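Local atomic coordinates of tannase (Lactobacillus plantarum, PDB entry 3WA7), a protein that catalyses the hydrolysis of galloyl ester bonds in tannins, releasing gallic acid, and is built on an alpha/beta-hydrolase fold. Residues 51-56 with 60-65; 95-100 with 455-460; 104-109 with 463-468; 157-162 with 167-172. All coordinates share one frame; numbering follows the deposited sequence.

Contact 1 of 4, residues 51-56 with 60-65. With ACT (acetate ion), chain D.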
loop_
_atom_site.group_PDB
_atom_site.type_symbol
_atom_site.label_atom_id
_atom_site.label_comp_id
_atom_site.label_asym_id
_atom_site.label_seq_id
_atom_site.Cartn_x
_atom_site.Cartn_y
_atom_site.Cartn_z
ATOM N N ALA A 51 -25.312 4.948 12.270
ATOM C CA ALA A 51 -26.720 4.769 12.610
ATOM C C ALA A 51 -27.667 5.733 11.898
ATOM O O ALA A 51 -28.797 5.370 11.567
ATOM C CB ALA A 51 -26.905 4.882 14.124
ATOM N N ALA A 52 -27.213 6.959 11.665
ATOM C CA ALA A 52 -28.042 7.964 11.006
ATOM C C ALA A 52 -28.606 7.513 9.663
ATOM O O ALA A 52 -29.693 7.935 9.271
ATOM C CB ALA A 52 -27.248 9.249 10.819
ATOM N N TYR A 53 -27.874 6.652 8.964
ATOM C CA TYR A 53 -28.303 6.188 7.647
ATOM C C TYR A 53 -29.437 5.166 7.667
ATOM O O TYR A 53 -29.884 4.699 6.617
ATOM C CB TYR A 53 -27.082 5.672 6.877
ATOM C CG TYR A 53 -26.001 6.734 6.732
ATOM C CD1 TYR A 53 -24.690 6.395 6.389
ATOM C CD2 TYR A 53 -26.286 8.080 6.979
ATOM C CE1 TYR A 53 -23.689 7.374 6.307
ATOM C CE2 TYR A 53 -25.299 9.060 6.898
ATOM C CZ TYR A 53 -24.003 8.703 6.567
ATOM O OH TYR A 53 -23.028 9.679 6.528
ATOM N N LEU A 54 -29.898 4.820 8.865
ATOM C CA LEU A 54 -31.024 3.902 9.021
ATOM C C LEU A 54 -32.200 4.727 9.536
ATOM O O LEU A 54 -33.264 4.191 9.855
ATOM C CB LEU A 54 -30.701 2.788 10.026
ATOM C CG LEU A 54 -29.844 1.600 9.573
ATOM C CD1 LEU A 54 -30.521 0.917 8.401
ATOM C CD2 LEU A 54 -28.451 2.066 9.188
ATOM N N HIS A 55 -31.992 6.040 9.606
ATOM C CA HIS A 55 -32.997 6.985 10.091
ATOM C C HIS A 55 -33.240 8.107 9.090
ATOM O O HIS A 55 -33.890 9.102 9.415
ATOM C CB HIS A 55 -32.536 7.602 11.417
ATOM C CG HIS A 55 -32.605 6.663 12.579
ATOM N ND1 HIS A 55 -33.732 6.532 13.364
ATOM C CD2 HIS A 55 -31.698 5.790 13.075
ATOM C CE1 HIS A 55 -33.515 5.617 14.292
ATOM N NE2 HIS A 55 -32.289 5.151 14.139
ATOM N N GLY A 56 -32.714 7.950 7.879
ATOM C CA GLY A 56 -32.884 8.974 6.864
ATOM C C GLY A 56 -32.266 10.293 7.290
ATOM O O GLY A 56 -32.704 11.358 6.853
ATOM N N ASN A 60 -22.046 14.769 9.196
ATOM C CA ASN A 60 -21.007 15.556 8.540
ATOM C C ASN A 60 -21.392 15.929 7.103
ATOM O O ASN A 60 -20.544 15.974 6.208
ATOM C CB ASN A 60 -19.695 14.758 8.564
ATOM C CG ASN A 60 -18.506 15.554 8.058
ATOM O OD1 ASN A 60 -18.294 16.700 8.458
ATOM N ND2 ASN A 60 -17.709 14.937 7.188
ATOM N N GLY A 61 -22.678 16.189 6.887
ATOM C CA GLY A 61 -23.146 16.569 5.564
ATOM C C GLY A 61 -23.452 15.418 4.621
ATOM O O GLY A 61 -23.922 15.639 3.506
ATOM N N TYR A 62 -23.190 14.191 5.057
ATOM C CA TYR A 62 -23.455 13.022 4.225
ATOM C C TYR A 62 -24.747 12.320 4.629
ATOM O O TYR A 62 -25.195 12.425 5.768
ATOM C CB TYR A 62 -22.322 12.002 4.339
ATOM C CG TYR A 62 -20.970 12.476 3.865
ATOM C CD1 TYR A 62 -19.932 12.695 4.771
ATOM C CD2 TYR A 62 -20.705 12.645 2.506
ATOM C CE1 TYR A 62 -18.658 13.065 4.336
ATOM C CE2 TYR A 62 -19.435 13.014 2.061
ATOM C CZ TYR A 62 -18.417 13.219 2.981
ATOM O OH TYR A 62 -17.153 13.559 2.543
ATOM N N GLN A 63 -25.332 11.599 3.680
ATOM C CA GLN A 63 -26.549 10.838 3.918
ATOM C C GLN A 63 -26.311 9.432 3.390
ATOM O O GLN A 63 -25.270 9.159 2.791
ATOM C CB GLN A 63 -27.741 11.469 3.195
ATOM C CG GLN A 63 -28.213 12.774 3.813
ATOM C CD GLN A 63 -29.492 13.279 3.187
ATOM O OE1 GLN A 63 -29.535 13.584 1.995
ATOM N NE2 GLN A 63 -30.549 13.364 3.987
ATOM N N ARG A 64 -27.275 8.547 3.606
ATOM C CA ARG A 64 -27.160 7.165 3.148
ATOM C C ARG A 64 -26.833 7.079 1.655
ATOM O O ARG A 64 -25.991 6.287 1.236
ATOM C CB ARG A 64 -28.466 6.419 3.427
ATOM C CG ARG A 64 -28.469 4.953 3.020
ATOM C CD ARG A 64 -29.866 4.372 3.185
ATOM N NE ARG A 64 -29.922 2.925 2.995
ATOM C CZ ARG A 64 -29.707 2.305 1.840
ATOM N NH1 ARG A 64 -29.412 3.000 0.749
ATOM N NH2 ARG A 64 -29.795 0.983 1.780
ATOM N N ALA A 65 -27.496 7.906 0.855
ATOM C CA ALA A 65 -27.289 7.891 -0.590
ATOM C C ALA A 65 -25.984 8.514 -1.080
ATOM O O ALA A 65 -25.562 8.250 -2.206
ATOM C CB ALA A 65 -28.462 8.577 -1.278
HETATM C C ACT D . -31.409 8.290 2.158
HETATM O O ACT D . -32.023 7.300 1.871
HETATM O OXT ACT D . -30.456 8.617 1.506
HETATM C CH3 ACT D . -31.852 9.136 3.312
#

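Contact 2 of 4, residues 95-100 with 455-460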
loop_
_atom_site.group_PDB
_atom_site.type_symbol
_atom_site.label_atom_id
_atom_site.label_comp_id
_atom_site.label_asym_id
_atom_site.label_seq_id
_atom_site.Cartn_x
_atom_site.Cartn_y
_atom_site.Cartn_z
ATOM N N ALA A 95 -8.737 -0.727 13.403
ATOM C CA ALA A 95 -10.024 -0.481 14.049
ATOM C C ALA A 95 -10.256 0.990 14.384
ATOM O O ALA A 95 -11.360 1.502 14.204
ATOM C CB ALA A 95 -10.141 -1.323 15.318
ATOM N N GLY A 96 -9.219 1.658 14.880
ATOM C CA GLY A 96 -9.341 3.061 15.237
ATOM C C GLY A 96 -9.747 3.912 14.052
ATOM O O GLY A 96 -10.531 4.850 14.182
ATOM N N THR A 97 -9.208 3.585 12.886
ATOM C CA THR A 97 -9.535 4.326 11.680
ATOM C C THR A 97 -11.003 4.120 11.325
ATOM O O THR A 97 -11.687 5.060 10.927
ATOM C CB THR A 97 -8.651 3.875 10.511
ATOM O OG1 THR A 97 -7.285 4.163 10.825
ATOM C CG2 THR A 97 -9.044 4.598 9.227
ATOM N N ILE A 98 -11.491 2.890 11.474
ATOM C CA ILE A 98 -12.890 2.611 11.170
ATOM C C ILE A 98 -13.780 3.385 12.142
ATOM O O ILE A 98 -14.804 3.942 11.752
ATOM C CB ILE A 98 -13.202 1.100 11.271
ATOM C CG1 ILE A 98 -12.382 0.335 10.225
ATOM C CG2 ILE A 98 -14.693 0.859 11.046
ATOM C CD1 ILE A 98 -12.599 -1.174 10.243
ATOM N N GLN A 99 -13.386 3.421 13.412
ATOM C CA GLN A 99 -14.153 4.151 14.411
ATOM C C GLN A 99 -14.292 5.615 13.993
ATOM O O GLN A 99 -15.394 6.166 13.970
ATOM C CB GLN A 99 -13.461 4.068 15.772
ATOM C CG GLN A 99 -13.528 2.696 16.420
ATOM C CD GLN A 99 -12.746 2.636 17.718
ATOM O OE1 GLN A 99 -12.385 3.669 18.283
ATOM N NE2 GLN A 99 -12.487 1.426 18.202
ATOM N N GLN A 100 -13.166 6.236 13.659
ATOM C CA GLN A 100 -13.159 7.635 13.248
ATOM C C GLN A 100 -13.906 7.858 11.938
ATOM O O GLN A 100 -14.532 8.900 11.736
ATOM C CB GLN A 100 -11.715 8.132 13.114
ATOM C CG GLN A 100 -10.960 8.209 14.436
ATOM C CD GLN A 100 -11.642 9.113 15.442
ATOM O OE1 GLN A 100 -12.058 10.224 15.114
ATOM N NE2 GLN A 100 -11.753 8.643 16.682
ATOM N N TYR A 455 -1.789 7.463 10.376
ATOM C CA TYR A 455 -1.329 8.326 11.466
ATOM C C TYR A 455 -1.728 9.791 11.297
ATOM O O TYR A 455 -1.403 10.629 12.141
ATOM C CB TYR A 455 0.196 8.222 11.580
ATOM C CG TYR A 455 0.895 8.310 10.242
ATOM C CD1 TYR A 455 0.942 9.509 9.535
ATOM C CD2 TYR A 455 1.460 7.176 9.654
ATOM C CE1 TYR A 455 1.527 9.583 8.276
ATOM C CE2 TYR A 455 2.049 7.240 8.394
ATOM C CZ TYR A 455 2.077 8.447 7.710
ATOM O OH TYR A 455 2.634 8.512 6.453
ATOM N N ASP A 456 -2.443 10.089 10.218
ATOM C CA ASP A 456 -2.866 11.454 9.907
ATOM C C ASP A 456 -4.332 11.496 9.489
ATOM O O ASP A 456 -4.674 12.140 8.498
ATOM C CB ASP A 456 -2.014 11.977 8.753
ATOM C CG ASP A 456 -2.074 11.064 7.542
ATOM O OD1 ASP A 456 -2.719 10.000 7.649
ATOM O OD2 ASP A 456 -1.482 11.394 6.493
ATOM N N LEU A 457 -5.197 10.824 10.240
ATOM C CA LEU A 457 -6.612 10.772 9.890
ATOM C C LEU A 457 -7.290 12.126 9.679
ATOM O O LEU A 457 -8.187 12.246 8.841
ATOM C CB LEU A 457 -7.376 9.945 10.931
ATOM C CG LEU A 457 -6.857 8.508 11.080
ATOM C CD1 LEU A 457 -7.777 7.730 12.012
ATOM C CD2 LEU A 457 -6.785 7.830 9.713
ATOM N N GLY A 458 -6.870 13.142 10.428
ATOM C CA GLY A 458 -7.464 14.459 10.265
ATOM C C GLY A 458 -7.281 14.973 8.847
ATOM O O GLY A 458 -8.215 15.506 8.238
ATOM N N ASP A 459 -6.074 14.803 8.313
ATOM C CA ASP A 459 -5.773 15.249 6.957
ATOM C C ASP A 459 -6.386 14.303 5.920
ATOM O O ASP A 459 -6.871 14.747 4.884
ATOM C CB ASP A 459 -4.260 15.329 6.737
ATOM C CG ASP A 459 -3.607 16.443 7.535
ATOM O OD1 ASP A 459 -2.364 16.562 7.479
ATOM O OD2 ASP A 459 -4.328 17.205 8.210
ATOM N N LEU A 460 -6.358 13.000 6.196
ATOM C CA LEU A 460 -6.931 12.031 5.266
ATOM C C LEU A 460 -8.420 12.289 5.070
ATOM O O LEU A 460 -8.899 12.341 3.944
ATOM C CB LEU A 460 -6.732 10.599 5.772
ATOM C CG LEU A 460 -7.450 9.504 4.967
ATOM C CD1 LEU A 460 -6.943 9.491 3.529
ATOM C CD2 LEU A 460 -7.227 8.151 5.627
#

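Contact 3 of 4, residues 104-109 with 463-468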
loop_
_atom_site.group_PDB
_atom_site.type_symbol
_atom_site.label_atom_id
_atom_site.label_comp_id
_atom_site.label_asym_id
_atom_site.label_seq_id
_atom_site.Cartn_x
_atom_site.Cartn_y
_atom_site.Cartn_z
ATOM N N ARG A 104 -17.114 10.198 11.158
ATOM C CA ARG A 104 -17.027 11.170 10.071
ATOM C C ARG A 104 -18.160 11.020 9.051
ATOM O O ARG A 104 -18.293 11.837 8.140
ATOM C CB ARG A 104 -15.682 11.020 9.357
ATOM C CG ARG A 104 -15.317 12.171 8.439
ATOM C CD ARG A 104 -14.771 13.350 9.230
ATOM N NE ARG A 104 -14.159 14.346 8.355
ATOM C CZ ARG A 104 -13.184 15.168 8.727
ATOM N NH1 ARG A 104 -12.704 15.118 9.963
ATOM N NH2 ARG A 104 -12.679 16.035 7.860
ATOM N N GLY A 105 -18.966 9.973 9.202
ATOM C CA GLY A 105 -20.081 9.757 8.296
ATOM C C GLY A 105 -19.813 8.826 7.126
ATOM O O GLY A 105 -20.621 8.734 6.202
ATOM N N TYR A 106 -18.682 8.130 7.153
ATOM C CA TYR A 106 -18.352 7.209 6.067
ATOM C C TYR A 106 -18.911 5.820 6.325
ATOM O O TYR A 106 -18.991 5.375 7.470
ATOM C CB TYR A 106 -16.836 7.048 5.919
ATOM C CG TYR A 106 -16.048 8.320 5.728
ATOM C CD1 TYR A 106 -14.679 8.343 5.982
ATOM C CD2 TYR A 106 -16.659 9.499 5.299
ATOM C CE1 TYR A 106 -13.934 9.502 5.821
ATOM C CE2 TYR A 106 -15.920 10.671 5.134
ATOM C CZ TYR A 106 -14.558 10.662 5.400
ATOM O OH TYR A 106 -13.814 11.810 5.254
ATOM N N VAL A 107 -19.306 5.142 5.254
ATOM C CA VAL A 107 -19.757 3.768 5.367
ATOM C C VAL A 107 -18.430 3.024 5.207
ATOM O O VAL A 107 -17.559 3.467 4.456
ATOM C CB VAL A 107 -20.725 3.381 4.229
ATOM C CG1 VAL A 107 -20.831 1.859 4.113
ATOM C CG2 VAL A 107 -22.103 3.964 4.515
ATOM N N VAL A 108 -18.256 1.922 5.924
ATOM C CA VAL A 108 -17.011 1.171 5.827
ATOM C C VAL A 108 -17.248 -0.289 5.476
ATOM O O VAL A 108 -18.030 -0.982 6.129
ATOM C CB VAL A 108 -16.204 1.224 7.154
ATOM C CG1 VAL A 108 -14.897 0.437 7.006
ATOM C CG2 VAL A 108 -15.913 2.670 7.536
ATOM N N VAL A 109 -16.590 -0.746 4.419
ATOM C CA VAL A 109 -16.692 -2.142 4.022
ATOM C C VAL A 109 -15.268 -2.672 4.128
ATOM O O VAL A 109 -14.386 -2.286 3.360
ATOM C CB VAL A 109 -17.229 -2.296 2.582
ATOM C CG1 VAL A 109 -17.231 -3.772 2.180
ATOM C CG2 VAL A 109 -18.650 -1.743 2.505
ATOM N N TRP A 463 -9.124 15.413 3.129
ATOM C CA TRP A 463 -8.920 15.180 1.700
ATOM C C TRP A 463 -10.155 14.490 1.124
ATOM O O TRP A 463 -10.661 14.878 0.072
ATOM C CB TRP A 463 -7.682 14.303 1.485
ATOM C CG TRP A 463 -7.442 13.874 0.060
ATOM C CD1 TRP A 463 -7.006 14.653 -0.975
ATOM C CD2 TRP A 463 -7.603 12.553 -0.474
ATOM N NE1 TRP A 463 -6.882 13.898 -2.120
ATOM C CE2 TRP A 463 -7.242 12.606 -1.841
ATOM C CE3 TRP A 463 -8.016 11.329 0.070
ATOM C CZ2 TRP A 463 -7.283 11.477 -2.672
ATOM C CZ3 TRP A 463 -8.055 10.206 -0.759
ATOM C CH2 TRP A 463 -7.689 10.293 -2.115
ATOM N N ILE A 464 -10.645 13.465 1.816
ATOM C CA ILE A 464 -11.825 12.749 1.348
ATOM C C ILE A 464 -13.036 13.683 1.242
ATOM O O ILE A 464 -13.717 13.709 0.217
ATOM C CB ILE A 464 -12.167 11.562 2.283
ATOM C CG1 ILE A 464 -11.081 10.484 2.158
ATOM C CG2 ILE A 464 -13.540 10.991 1.928
ATOM C CD1 ILE A 464 -11.310 9.264 3.030
ATOM N N ASP A 465 -13.296 14.454 2.292
ATOM C CA ASP A 465 -14.428 15.376 2.279
ATOM C C ASP A 465 -14.278 16.421 1.177
ATOM O O ASP A 465 -15.264 16.858 0.586
ATOM C CB ASP A 465 -14.578 16.070 3.637
ATOM C CG ASP A 465 -14.993 15.111 4.737
ATOM O OD1 ASP A 465 -15.400 13.975 4.418
ATOM O OD2 ASP A 465 -14.925 15.498 5.921
ATOM N N GLY A 466 -13.040 16.817 0.902
ATOM C CA GLY A 466 -12.799 17.794 -0.144
ATOM C C GLY A 466 -13.217 17.243 -1.497
ATOM O O GLY A 466 -13.800 17.954 -2.316
ATOM N N LEU A 467 -12.924 15.966 -1.729
ATOM C CA LEU A 467 -13.269 15.304 -2.986
ATOM C C LEU A 467 -14.768 15.063 -3.140
ATOM O O LEU A 467 -15.328 15.219 -4.225
ATOM C CB LEU A 467 -12.565 13.946 -3.084
ATOM C CG LEU A 467 -11.043 13.854 -3.193
ATOM C CD1 LEU A 467 -10.625 12.392 -3.131
ATOM C CD2 LEU A 467 -10.575 14.480 -4.495
ATOM N N CYS A 468 -15.413 14.679 -2.047
ATOM C CA CYS A 468 -16.832 14.358 -2.075
ATOM C C CYS A 468 -17.799 15.512 -1.838
ATOM O O CYS A 468 -18.879 15.541 -2.429
ATOM C CB CYS A 468 -17.109 13.234 -1.071
ATOM S SG CYS A 468 -16.138 11.733 -1.390
#

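Contact 4 of 4, residues 157-162 with 167-172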
loop_
_atom_site.group_PDB
_atom_site.type_symbol
_atom_site.label_atom_id
_atom_site.label_comp_id
_atom_site.label_asym_id
_atom_site.label_seq_id
_atom_site.Cartn_x
_atom_site.Cartn_y
_atom_site.Cartn_z
ATOM N N ILE A 157 -16.208 4.897 -3.748
ATOM C CA ILE A 157 -15.434 3.887 -3.040
ATOM C C ILE A 157 -14.002 4.389 -2.956
ATOM O O ILE A 157 -13.415 4.784 -3.960
ATOM C CB ILE A 157 -15.451 2.530 -3.782
ATOM C CG1 ILE A 157 -16.852 1.913 -3.704
ATOM C CG2 ILE A 157 -14.415 1.587 -3.173
ATOM C CD1 ILE A 157 -16.999 0.601 -4.475
ATOM N N ILE A 158 -13.453 4.390 -1.748
ATOM C CA ILE A 158 -12.095 4.854 -1.525
ATOM C C ILE A 158 -11.347 3.780 -0.766
ATOM O O ILE A 158 -11.686 3.464 0.370
ATOM C CB ILE A 158 -12.083 6.159 -0.702
ATOM C CG1 ILE A 158 -12.921 7.220 -1.421
ATOM C CG2 ILE A 158 -10.647 6.660 -0.519
ATOM C CD1 ILE A 158 -13.100 8.494 -0.637
ATOM N N THR A 159 -10.338 3.200 -1.406
ATOM C CA THR A 159 -9.561 2.159 -0.752
ATOM C C THR A 159 -8.468 2.758 0.121
ATOM O O THR A 159 -8.036 3.893 -0.087
ATOM C CB THR A 159 -8.906 1.206 -1.777
ATOM O OG1 THR A 159 -8.240 1.971 -2.792
ATOM C CG2 THR A 159 -9.952 0.303 -2.409
ATOM N N ASN A 160 -8.041 1.992 1.116
ATOM C CA ASN A 160 -6.977 2.432 2.002
ATOM C C ASN A 160 -6.210 1.217 2.477
ATOM O O ASN A 160 -6.777 0.140 2.657
ATOM C CB ASN A 160 -7.537 3.192 3.209
ATOM C CG ASN A 160 -6.442 3.799 4.063
ATOM O OD1 ASN A 160 -5.510 4.416 3.547
ATOM N ND2 ASN A 160 -6.548 3.632 5.374
ATOM N N GLY A 161 -4.911 1.387 2.667
ATOM C CA GLY A 161 -4.097 0.282 3.128
ATOM C C GLY A 161 -2.698 0.777 3.413
ATOM O O GLY A 161 -2.320 1.858 2.964
ATOM N N THR A 162 -1.940 -0.016 4.159
ATOM C CA THR A 162 -0.571 0.331 4.527
ATOM C C THR A 162 0.413 -0.735 4.041
ATOM O O THR A 162 0.116 -1.925 4.096
ATOM C CB THR A 162 -0.450 0.456 6.064
ATOM O OG1 THR A 162 -1.283 1.528 6.527
ATOM C CG2 THR A 162 0.988 0.718 6.471
ATOM N N ALA A 167 -0.079 -1.077 -1.473
ATOM C CA ALA A 167 0.104 -1.470 -2.864
ATOM C C ALA A 167 -1.221 -2.034 -3.371
ATOM O O ALA A 167 -1.588 -1.845 -4.534
ATOM C CB ALA A 167 1.207 -2.527 -2.981
ATOM N N THR A 168 -1.937 -2.726 -2.487
ATOM C CA THR A 168 -3.226 -3.316 -2.841
ATOM C C THR A 168 -4.221 -2.214 -3.184
ATOM O O THR A 168 -4.933 -2.297 -4.184
ATOM C CB THR A 168 -3.774 -4.170 -1.679
ATOM O OG1 THR A 168 -2.851 -5.233 -1.401
ATOM C CG2 THR A 168 -5.141 -4.763 -2.034
ATOM N N SER A 169 -4.256 -1.180 -2.351
ATOM C CA SER A 169 -5.143 -0.045 -2.570
ATOM C C SER A 169 -4.781 0.651 -3.881
ATOM O O SER A 169 -5.651 0.944 -4.705
ATOM C CB SER A 169 -5.021 0.944 -1.406
ATOM O OG SER A 169 -5.807 2.100 -1.633
ATOM N N ALA A 170 -3.490 0.907 -4.078
ATOM C CA ALA A 170 -3.034 1.568 -5.294
ATOM C C ALA A 170 -3.372 0.744 -6.534
ATOM O O ALA A 170 -3.827 1.283 -7.542
ATOM C CB ALA A 170 -1.523 1.812 -5.229
ATOM N N LEU A 171 -3.149 -0.563 -6.462
ATOM C CA LEU A 171 -3.428 -1.427 -7.605
ATOM C C LEU A 171 -4.918 -1.459 -7.943
ATOM O O LEU A 171 -5.288 -1.500 -9.118
ATOM C CB LEU A 171 -2.920 -2.846 -7.339
ATOM C CG LEU A 171 -3.019 -3.827 -8.509
ATOM C CD1 LEU A 171 -2.284 -3.289 -9.742
ATOM C CD2 LEU A 171 -2.425 -5.150 -8.070
ATOM N N ALA A 172 -5.771 -1.440 -6.921
ATOM C CA ALA A 172 -7.214 -1.442 -7.147
ATOM C C ALA A 172 -7.608 -0.181 -7.911
ATOM O O ALA A 172 -8.419 -0.227 -8.835
ATOM C CB ALA A 172 -7.965 -1.502 -5.814
#

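Contact 1 of 4, residues 51-56 with 60-65
Tyr53 and Arg64 meet flank to flank at the root of the tyrosine, with Tyr53 CB 3.8 Å from Arg64 CB. The ring is turned over the other backbone because its CG stands anti to the carbonyl carbon (chi1 -58°). One face then covers the peptide link between Gln63 and Arg64: Arg64 N lies 3.5 Å above the ring plane, offset toward the rim, and Gln63 C is 3.7 Å from Tyr53 CE2. At the tip, Tyr53 OH comes 3.3 Å from Tyr62 CB and is hydrogen-bonded to Gly105 O. The two tyrosines lie side by side and point the same way. Arg64 runs out extended alongside the short 3-10 turn 51-54, its CD 3.4 Å from Tyr53 O, and its NH2 is bonded to Gly148 O. An acetate, probably from the crystallisation liquor, accepts a bond at OXT from Ala65 N (3.1 Å). No hydrogen bond joins 51-56 to 60-65. Tyrosine suits position 53 doubly: its flat ring can lie over a peptide group, while the buried hydroxyl finds a carbonyl oxygen beyond the loop. The segments probably meet mainly by van der Waals contact, and polar bonds tie the loop to the rest of the fold.

Contact 2 of 4, residues 95-100 with 455-460
Leu457, in the first turn of the C-terminal helix 457-468, packs against Thr97 and Gln100 of helix 95-103, bringing together two of the helices that flank the central sheet of the alpha/beta-hydrolase fold. Leu457 CG is anti to the carbonyl carbon (chi1 -58°), which carries both methyl groups across to the neighbouring helix. CD1 fits against the helix surface between the two partners, 3.8 Å from Thr97 CA and 4.0 Å from Gln100 CG. CD2 turns to the threonine, 4.0 Å from Thr97 CG2. The leucine crosses Gln100 at about a right angle, and it is the aliphatic CB and CG of the glutamine that meet it. A forked, wholly apolar side chain suits this place because it can touch two residues one helical turn apart. With an alanine in place of Leu457, the Thr97 methyl and the Gln100 methylenes would probably lose their apolar partner, and a gap would be likely to open between the helices. Thr97 OG1 also lies near both leucine methyls, but its polar partner is Asp454 OD2, just before the helix. Asp456, although at the N-cap position, makes no capping bond with its side chain and instead pairs with Arg412 and Tyr203. Such sparse contact through one leucine, without a hydrogen bond between the segments, is plain packing of neighbouring helices on an alpha/beta-hydrolase sheet.

Contact 3 of 4, residues 104-109 with 463-468
Asp465 OD2 receives two nitrogens of Arg104, which grips it side-on in a salt bridge. Arg104 NE donates at 2.8 Å with an N-H...O angle of 149°, meeting OD2 on its syn side, and Arg104 NH2 adds a more bent bond of 3.0 Å to the same oxygen. Both come from the same face of the carboxylate, whose plane is turned 31° from the guanidinium. Asp465 OD1 accepts from Tyr106 OH at 2.8 Å, from above the carboxylate plane. Tyr62 and Asn60 bring further hydrogen bonds to OD1 and OD2 respectively. With a leucine in place of Asp465, the guanidinium of Arg104 would probably be left without its counter-charge and the hydroxyl of Tyr106 without this acceptor. Farther in, Tyr106 leans on Ile464, with Tyr106 CZ 3.6 Å from Ile464 CG2. Arg104 CB covers one face of the Tyr106 ring, 4.1 Å above its centre, and Ile464 CG2 approaches obliquely from the opposite side. Tyrosine suits both roles, its ring packing and its hydroxyl reaching the carboxylate. Gly105, with positive phi, ends helix 95-103 in a Schellman motif. So many donors around one carboxylate are likely to stabilise its negative charge and fix its rotation.

Contact 4 of 4, residues 157-162 with 167-172
Ser169 OG has two partners: Thr159 OG1 across the contact, 2.7 Å away, and, outside it, the carbonyl oxygen of Ser201 on strand 199-203, which can only accept and so would take the serine proton. Ser169 O lies at a weak 3.4 Å from Thr159 OG1. The threonine hydroxyl comes near both atoms because it stands between the backbone N and the carbonyl carbon (chi1 49°), while Ser169 OG extends anti to its own N to meet it. Small hydroxyl residues suit so close an approach: the CA atoms of Thr159 and Ser169 are 5.3 Å apart, and each short side chain supplies a partner for the other's buried oxygen. Thr159 CG2 lies 4.3 Å from Ala172 CB, one turn further along the helix. Gly161 passes the same serine with its N 4.1 Å from Ser169 CB; a CB on Gly161 would point toward the helix, about 4.1 Å from Ser169 CB, so glycine lets the chain pass close by. It is the first glycine of a GxSxG sequence, consistent with the nucleophile elbow of serine hydrolases, in which a sharp turn joins strand to helix. The axes of strand 157-160 and helix segment 167-172 approach to 7.3 Å and run roughly antiparallel, 149° between their directions. Strand 157-160 lies between strands 69-72 and 199-203, and helix 131-145 touches both Ile157 and Leu171.

Contact 4 is wholly buried, its centre about 6 Å from the centre of the chain, whereas contact 1 lies about 30 Å out and mixes buried tyrosines with exposed loop. Contacts 2 and 3 are intermediate and share helix 457-468, which packs on helix 95-103 near its start and on segment 104-109 near its end. Chemistry follows place: neutral hydroxyls pair in the core, a charged carboxylate serves the partly buried contact 3, and contacts 1 and 2 have no hydrogen bonds between their segments. Contact 1 joins contact 3 through its two tyrosine hydroxyls. Ile464 of contact 3 touches Ile158 of contact 4, whose strand carries Thr159 toward the helix packed against it.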